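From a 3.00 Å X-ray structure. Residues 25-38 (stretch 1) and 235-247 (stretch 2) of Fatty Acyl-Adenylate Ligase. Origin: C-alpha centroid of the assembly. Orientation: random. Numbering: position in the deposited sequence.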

ATOM      1  N   ALA A  25      22.484   1.609   7.492  1.00 22.49           N
ATOM      2  CA  ALA A  25      22.010   0.427   6.797  1.00 23.06           C
ATOM      3  C   ALA A  25      22.696   0.269   5.434  1.00 23.51           C
ATOM      4  O   ALA A  25      23.310  -0.761   5.159  1.00 24.03           O
ATOM      5  N   LEU A  26      22.608   1.286   4.588  1.00 22.38           N
ATOM      6  CA  LEU A  26      23.155   1.185   3.245  1.00 22.52           C
ATOM      7  C   LEU A  26      24.676   1.073   3.247  1.00 23.35           C
ATOM      8  O   LEU A  26      25.260   0.435   2.372  1.00 23.35           O
ATOM      9  N   ASP A  27      25.316   1.714   4.219  1.00 23.12           N
ATOM     10  CA  ASP A  27      26.764   1.661   4.327  1.00 23.27           C
ATOM     11  C   ASP A  27      27.211   0.221   4.436  1.00 23.49           C
ATOM     12  O   ASP A  27      28.205  -0.180   3.834  1.00 23.80           O
ATOM     13  N   TYR A  28      26.461  -0.553   5.208  1.00 23.07           N
ATOM     14  CA  TYR A  28      26.741  -1.965   5.382  1.00 22.99           C
ATOM     15  C   TYR A  28      26.468  -2.773   4.116  1.00 23.71           C
ATOM     16  O   TYR A  28      27.187  -3.727   3.830  1.00 24.34           O
ATOM     17  N   ALA A  29      25.428  -2.402   3.369  1.00 23.24           N
ATOM     18  CA  ALA A  29      25.016  -3.166   2.193  1.00 22.79           C
ATOM     19  C   ALA A  29      25.942  -2.926   1.017  1.00 23.91           C
ATOM     20  O   ALA A  29      26.077  -3.769   0.139  1.00 24.61           O
ATOM     21  N   ALA A  30      26.580  -1.765   0.998  1.00 24.42           N
ATOM     22  CA  ALA A  30      27.537  -1.459  -0.052  1.00 25.06           C
ATOM     23  C   ALA A  30      28.767  -2.342   0.088  1.00 25.34           C
ATOM     24  O   ALA A  30      29.669  -2.282  -0.740  1.00 26.85           O
ATOM     25  N   LEU A  31      28.800  -3.153   1.142  1.00 24.38           N
ATOM     26  CA  LEU A  31      29.891  -4.102   1.356  1.00 24.66           C
ATOM     27  C   LEU A  31      29.539  -5.496   0.836  1.00 25.46           C
ATOM     28  O   LEU A  31      30.376  -6.395   0.853  1.00 25.34           O
ATOM     29  N   SER A  32      28.298  -5.674   0.395  1.00 25.87           N
ATOM     30  CA  SER A  32      27.850  -6.952  -0.157  1.00 26.52           C
ATOM     31  C   SER A  32      28.017  -6.904  -1.664  1.00 27.57           C
ATOM     32  O   SER A  32      28.607  -5.952  -2.179  1.00 28.97           O
ATOM     33  N   SER A  33      27.503  -7.915  -2.367  1.00 26.45           N
ATOM     34  CA  SER A  33      27.547  -7.922  -3.834  1.00 26.79           C
ATOM     35  C   SER A  33      26.134  -7.873  -4.424  1.00 26.72           C
ATOM     36  O   SER A  33      25.928  -8.015  -5.638  1.00 26.39           O
ATOM     37  N   ALA A  34      25.160  -7.661  -3.550  1.00 26.21           N
ATOM     38  CA  ALA A  34      23.767  -7.596  -3.966  1.00 25.85           C
ATOM     39  C   ALA A  34      23.414  -6.214  -4.477  1.00 25.08           C
ATOM     40  O   ALA A  34      24.193  -5.263  -4.357  1.00 25.65           O
ATOM     41  N   GLY A  35      22.226  -6.113  -5.047  1.00 23.70           N
ATOM     42  CA  GLY A  35      21.758  -4.846  -5.549  1.00 24.58           C
ATOM     43  C   GLY A  35      20.394  -5.010  -6.168  1.00 24.25           C
ATOM     44  O   GLY A  35      19.732  -6.033  -5.981  1.00 23.34           O
HETATM   45  N   MSE A  36      19.983  -3.995  -6.914  1.00 24.75           N
HETATM   46  CA  MSE A  36      18.693  -4.004  -7.570  1.00 24.46           C
HETATM   47  C   MSE A  36      18.807  -4.300  -9.053  1.00 25.18           C
HETATM   48  O   MSE A  36      19.807  -3.984  -9.693  1.00 25.81           O
ATOM     49  N   ASN A  37      17.756  -4.905  -9.589  1.00 24.63           N
ATOM     50  CA  ASN A  37      17.691  -5.219 -11.000  1.00 25.04           C
ATOM     51  C   ASN A  37      16.345  -4.811 -11.608  1.00 24.71           C
ATOM     52  O   ASN A  37      15.299  -5.345 -11.246  1.00 23.92           O
ATOM     53  N   PHE A  38      16.388  -3.846 -12.521  1.00 24.68           N
ATOM     54  CA  PHE A  38      15.192  -3.347 -13.179  1.00 24.35           C
ATOM     55  C   PHE A  38      14.919  -4.070 -14.488  1.00 25.86           C
ATOM     56  O   PHE A  38      15.747  -4.050 -15.400  1.00 25.96           O
ATOM     57  N   PHE A 235       9.911  -2.744  -0.428  1.00 17.27           N
ATOM     58  CA  PHE A 235      10.724  -3.239  -1.518  1.00 17.70           C
ATOM     59  C   PHE A 235      11.849  -2.391  -2.062  1.00 18.04           C
ATOM     60  O   PHE A 235      12.584  -2.831  -2.938  1.00 17.99           O
ATOM     61  N   LEU A 236      12.015  -1.198  -1.517  1.00 17.84           N
ATOM     62  CA  LEU A 236      13.258  -0.485  -1.730  1.00 18.65           C
ATOM     63  C   LEU A 236      14.124  -0.593  -0.467  1.00 19.15           C
ATOM     64  O   LEU A 236      15.272  -1.049  -0.518  1.00 19.17           O
ATOM     65  N   LEU A 237      13.555  -0.195   0.667  1.00 18.97           N
ATOM     66  CA  LEU A 237      14.292  -0.143   1.929  1.00 18.48           C
ATOM     67  C   LEU A 237      14.659  -1.513   2.517  1.00 19.14           C
ATOM     68  O   LEU A 237      15.792  -1.707   2.952  1.00 19.98           O
ATOM     69  N   THR A 238      13.725  -2.462   2.525  1.00 18.42           N
ATOM     70  CA  THR A 238      13.994  -3.766   3.137  1.00 18.12           C
ATOM     71  C   THR A 238      15.086  -4.612   2.474  1.00 19.22           C
ATOM     72  O   THR A 238      15.900  -5.212   3.174  1.00 19.70           O
ATOM     73  N   PRO A 239      15.111  -4.676   1.130  1.00 18.96           N
ATOM     74  CA  PRO A 239      16.270  -5.336   0.513  1.00 19.75           C
ATOM     75  C   PRO A 239      17.591  -4.590   0.804  1.00 21.19           C
ATOM     76  O   PRO A 239      18.671  -5.179   0.733  1.00 21.92           O
ATOM     77  N   VAL A 240      17.516  -3.309   1.141  1.00 20.20           N
ATOM     78  CA  VAL A 240      18.721  -2.562   1.449  1.00 20.31           C
ATOM     79  C   VAL A 240      19.212  -2.832   2.868  1.00 21.02           C
ATOM     80  O   VAL A 240      20.419  -2.941   3.109  1.00 22.21           O
ATOM     81  N   ALA A 241      18.277  -2.956   3.804  1.00 21.01           N
ATOM     82  CA  ALA A 241      18.619  -3.131   5.218  1.00 21.22           C
ATOM     83  C   ALA A 241      18.930  -4.587   5.541  1.00 21.16           C
ATOM     84  O   ALA A 241      19.232  -4.947   6.676  1.00 21.15           O
ATOM     85  N   THR A 242      18.868  -5.414   4.511  1.00 21.59           N
ATOM     86  CA  THR A 242      18.952  -6.847   4.671  1.00 21.75           C
ATOM     87  C   THR A 242      20.014  -7.380   3.712  1.00 21.64           C
ATOM     88  O   THR A 242      20.278  -8.578   3.648  1.00 22.60           O
ATOM     89  N   GLN A 243      20.641  -6.459   2.989  1.00 20.96           N
ATOM     90  CA  GLN A 243      21.665  -6.791   2.013  1.00 21.38           C
ATOM     91  C   GLN A 243      21.218  -7.890   1.071  1.00 21.93           C
ATOM     92  O   GLN A 243      22.032  -8.713   0.653  1.00 22.50           O
ATOM     93  N   LEU A 244      19.925  -7.882   0.746  1.00 22.31           N
ATOM     94  CA  LEU A 244      19.288  -8.841  -0.165  1.00 21.72           C
ATOM     95  C   LEU A 244      18.974  -8.220  -1.523  1.00 21.17           C
ATOM     96  O   LEU A 244      18.538  -7.081  -1.603  1.00 21.86           O
ATOM     97  N   SER A 245      19.161  -8.974  -2.594  1.00 21.24           N
ATOM     98  CA  SER A 245      18.867  -8.440  -3.915  1.00 21.67           C
ATOM     99  C   SER A 245      17.360  -8.350  -4.171  1.00 21.30           C
ATOM    100  O   SER A 245      16.563  -8.993  -3.489  1.00 21.41           O
ATOM    101  N   VAL A 246      16.968  -7.550  -5.155  1.00 21.34           N
ATOM    102  CA  VAL A 246      15.565  -7.448  -5.530  1.00 20.55           C
ATOM    103  C   VAL A 246      15.422  -7.189  -7.027  1.00 21.40           C
ATOM    104  O   VAL A 246      16.287  -6.567  -7.637  1.00 22.15           O
ATOM    105  N   ASP A 247      14.334  -7.681  -7.618  1.00 21.67           N
ATOM    106  CA  ASP A 247      14.028  -7.445  -9.031  1.00 21.64           C
ATOM    107  C   ASP A 247      12.709  -6.709  -9.179  1.00 20.91           C
ATOM    108  O   ASP A 247      11.699  -7.131  -8.617  1.00 20.53           O
TER

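The firmest polar links between the two stretches belong to a short parallel strand pairing. Asn37 N donates to Val246 O at 3.0 Å, and Val246 N donates to Gly35 O at 3.3 Å, so Val246 is held through both its amide and its carbonyl by the residues flanking Met36. Asn37, an m rotamer, reinforces this: its side-chain ND2 makes a weak hydrogen bond to the same Val246 O at 3.3 Å, so one carbonyl collects a backbone and a side-chain donor. Just before the Met36-Val246 pair, Gly35 N makes a weak bond to Ser245 OG, also 3.3 Å, a side-chain oxygen standing in as acceptor for a strand amide. Ser245, an m rotamer, has that OG 3.0 Å from Ala34 CB, a very short contact.

Alternation in the strands then sorts the side chains. Asn37 and Asp247, both m, share one face of the sheet, with Asn37 ND2 and Asp247 OD1 3.6 Å apart, near but not bonded. Met36 and Val246 share the other, and this is where the apolar packing starts. Met36, a selenomethionine, has chi1 in m, chi2 off-well at 135° and chi3 in t. Its CG rests 3.4 Å from CG1 of Val246, itself a p rotamer, while the extended end reaches the helix of the second stretch: Met36 CE lies 3.4 Å from Leu236 CD2 and 4.1 Å from Val240 CG2. One long, flexible side chain thus ties the strand pair to the helix. Leu236 (t, t) starts off sideways, yet its end comes nearer to meet that methyl.

Val240, in t, spreads its branches over two partners, CG2 against Met36 CE and CG1 4.2 Å from Leu26 CB. Leu26 (t, p) points sideways, and its CA and CB are the atoms nearest Val240 CG1. Small residues line this side, where Ala25 and Ala241 have CA atoms 5.2 Å apart: Ala29 points its CB inward to 3.4 Å from Val240 O, and Ala25 CB sits 4.4 Å from Ala241 CB. The helix axes come within 9.1 Å, at 57° between their directions.

Gln243 points toward the first stretch and fills the space beyond the helix. Its CG is 4.2 Å from Ala29 CB, and Tyr28, a t rotamer, brings its ring edge to it, with CE2 3.3 Å from Gln243 CD. Nearby, Ser32 (p) turns its hydroxyl back on its own turn, OG donating to Ala29 O at 2.6 Å, and only packs against Gln243, with Ser32 OG 4.2 Å from Gln243 CB.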

ATOM      1  CB  ALA A  25      20.494   0.469   6.649  1.00 22.48           C
ATOM      2  CB  LEU A  26      22.715   2.377   2.394  1.00 23.72           C
ATOM      3  CG  LEU A  26      23.414   2.538   1.041  1.00 23.47           C
ATOM      4  CD1 LEU A  26      23.298   1.264   0.238  1.00 23.93           C
ATOM      5  CD2 LEU A  26      22.833   3.701   0.280  1.00 23.54           C
ATOM      6  CB  ASP A  27      27.238   2.428   5.554  1.00 24.02           C
ATOM      7  CG  ASP A  27      27.626   3.853   5.235  1.00 26.31           C
ATOM      8  OD1 ASP A  27      27.498   4.262   4.057  1.00 27.21           O
ATOM      9  OD2 ASP A  27      28.072   4.561   6.158  1.00 25.80           O
ATOM     10  CB  TYR A  28      25.907  -2.532   6.527  1.00 22.94           C
ATOM     11  CG  TYR A  28      26.238  -3.970   6.840  1.00 23.60           C
ATOM     12  CD1 TYR A  28      27.292  -4.284   7.688  1.00 24.27           C
ATOM     13  CD2 TYR A  28      25.511  -5.012   6.283  1.00 23.54           C
ATOM     14  CE1 TYR A  28      27.614  -5.584   7.977  1.00 24.39           C
ATOM     15  CE2 TYR A  28      25.823  -6.327   6.567  1.00 24.54           C
ATOM     16  CZ  TYR A  28      26.878  -6.602   7.417  1.00 25.90           C
ATOM     17  OH  TYR A  28      27.211  -7.898   7.718  1.00 27.90           O
ATOM     18  CB  ALA A  29      23.585  -2.837   1.812  1.00 22.87           C
ATOM     19  CB  ALA A  30      27.931   0.007  -0.008  1.00 25.43           C
ATOM     20  CB  LEU A  31      30.270  -4.197   2.842  1.00 24.08           C
ATOM     21  CG  LEU A  31      30.627  -2.923   3.614  1.00 23.69           C
ATOM     22  CD1 LEU A  31      30.879  -3.238   5.084  1.00 22.27           C
ATOM     23  CD2 LEU A  31      31.819  -2.206   2.996  1.00 21.99           C
ATOM     24  CB  SER A  32      26.385  -7.214   0.191  1.00 26.26           C
ATOM     25  OG  SER A  32      25.532  -6.267  -0.439  1.00 26.16           O
ATOM     26  CB  SER A  33      28.340  -9.128  -4.363  1.00 26.34           C
ATOM     27  OG  SER A  33      27.699 -10.359  -4.072  1.00 25.80           O
ATOM     28  CB  ALA A  34      22.842  -7.986  -2.817  1.00 24.79           C
HETATM   29  CB  MSE A  36      18.016  -2.663  -7.377  1.00 24.55           C
HETATM   30  CG  MSE A  36      17.506  -2.461  -5.989  1.00 24.83           C
HETATM   31 SE   MSE A  36      17.992  -0.691  -5.392  1.00 39.71          SE
HETATM   32  CE  MSE A  36      16.767  -0.499  -3.871  1.00 23.36           C
ATOM     33  CB  ASN A  37      17.986  -6.701 -11.202  1.00 24.27           C
ATOM     34  CG  ASN A  37      19.247  -7.137 -10.473  1.00 26.22           C
ATOM     35  OD1 ASN A  37      20.317  -7.238 -11.073  1.00 28.07           O
ATOM     36  ND2 ASN A  37      19.133  -7.372  -9.168  1.00 24.76           N
ATOM     37  CB  PHE A  38      15.339  -1.861 -13.434  1.00 23.65           C
ATOM     38  CG  PHE A  38      15.684  -1.087 -12.211  1.00 24.05           C
ATOM     39  CD1 PHE A  38      14.689  -0.499 -11.448  1.00 23.09           C
ATOM     40  CD2 PHE A  38      17.005  -0.955 -11.808  1.00 25.46           C
ATOM     41  CE1 PHE A  38      14.996   0.222 -10.314  1.00 23.15           C
ATOM     42  CE2 PHE A  38      17.329  -0.231 -10.671  1.00 25.43           C
ATOM     43  CZ  PHE A  38      16.319   0.359  -9.921  1.00 24.98           C
ATOM     44  CB  PHE A 235       9.855  -3.827  -2.603  1.00 17.95           C
ATOM     45  CG  PHE A 235       9.278  -5.143  -2.219  1.00 18.44           C
ATOM     46  CD1 PHE A 235       9.990  -6.311  -2.429  1.00 18.84           C
ATOM     47  CD2 PHE A 235       8.047  -5.216  -1.591  1.00 18.93           C
ATOM     48  CE1 PHE A 235       9.468  -7.536  -2.059  1.00 18.90           C
ATOM     49  CE2 PHE A 235       7.518  -6.443  -1.216  1.00 19.28           C
ATOM     50  CZ  PHE A 235       8.231  -7.605  -1.452  1.00 18.48           C
ATOM     51  CB  LEU A 236      13.001   0.972  -2.101  1.00 18.98           C
ATOM     52  CG  LEU A 236      14.181   1.666  -2.777  1.00 19.49           C
ATOM     53  CD1 LEU A 236      13.806   3.043  -3.253  1.00 20.08           C
ATOM     54  CD2 LEU A 236      15.315   1.759  -1.804  1.00 20.68           C
ATOM     55  CB  LEU A 237      13.524   0.689   2.951  1.00 17.59           C
ATOM     56  CG  LEU A 237      13.261   2.126   2.519  1.00 17.00           C
ATOM     57  CD1 LEU A 237      12.556   2.869   3.607  1.00 16.85           C
ATOM     58  CD2 LEU A 237      14.561   2.804   2.179  1.00 17.82           C
ATOM     59  CB  THR A 238      12.731  -4.602   3.301  1.00 17.63           C
ATOM     60  OG1 THR A 238      11.726  -3.816   3.952  1.00 17.82           O
ATOM     61  CG2 THR A 238      13.030  -5.827   4.143  1.00 17.37           C
ATOM     62  CB  PRO A 239      15.947  -5.292  -0.983  1.00 18.58           C
ATOM     63  CG  PRO A 239      14.493  -5.081  -1.055  1.00 18.56           C
ATOM     64  CD  PRO A 239      14.125  -4.253   0.127  1.00 18.05           C
ATOM     65  CB  VAL A 240      18.503  -1.066   1.249  1.00 20.34           C
ATOM     66  CG1 VAL A 240      19.518  -0.276   2.029  1.00 20.52           C
ATOM     67  CG2 VAL A 240      18.577  -0.727  -0.234  1.00 20.76           C
ATOM     68  CB  ALA A 241      17.488  -2.630   6.086  1.00 20.16           C
ATOM     69  CB  THR A 242      17.563  -7.473   4.405  1.00 22.24           C
ATOM     70  OG1 THR A 242      16.657  -7.102   5.462  1.00 21.26           O
ATOM     71  CG2 THR A 242      17.651  -8.969   4.343  1.00 23.92           C
ATOM     72  CB  GLN A 243      22.959  -7.209   2.692  1.00 21.44           C
ATOM     73  CG  GLN A 243      23.266  -6.426   3.925  1.00 21.79           C
ATOM     74  CD  GLN A 243      22.957  -7.215   5.162  1.00 23.90           C
ATOM     75  OE1 GLN A 243      22.414  -6.690   6.135  1.00 24.77           O
ATOM     76  NE2 GLN A 243      23.287  -8.502   5.132  1.00 24.79           N
ATOM     77  CB  LEU A 244      17.976  -9.347   0.438  1.00 21.54           C
ATOM     78  CG  LEU A 244      18.036 -10.335   1.599  1.00 21.94           C
ATOM     79  CD1 LEU A 244      16.692 -11.009   1.781  1.00 21.93           C
ATOM     80  CD2 LEU A 244      19.116 -11.371   1.368  1.00 22.72           C
ATOM     81  CB  SER A 245      19.548  -9.284  -4.988  1.00 23.00           C
ATOM     82  OG  SER A 245      20.960  -9.177  -4.893  1.00 24.06           O
ATOM     83  CB  VAL A 246      14.861  -6.335  -4.739  1.00 20.56           C
ATOM     84  CG1 VAL A 246      15.362  -4.980  -5.176  1.00 20.57           C
ATOM     85  CG2 VAL A 246      13.360  -6.427  -4.909  1.00 20.33           C
ATOM     86  CB  ASP A 247      13.906  -8.766  -9.776  1.00 21.80           C
ATOM     87  CG  ASP A 247      14.984  -9.739  -9.409  1.00 22.83           C
ATOM     88  OD1 ASP A 247      16.092  -9.283  -9.071  1.00 23.24           O
ATOM     89  OD2 ASP A 247      14.725 -10.959  -9.457  1.00 23.80           O
TER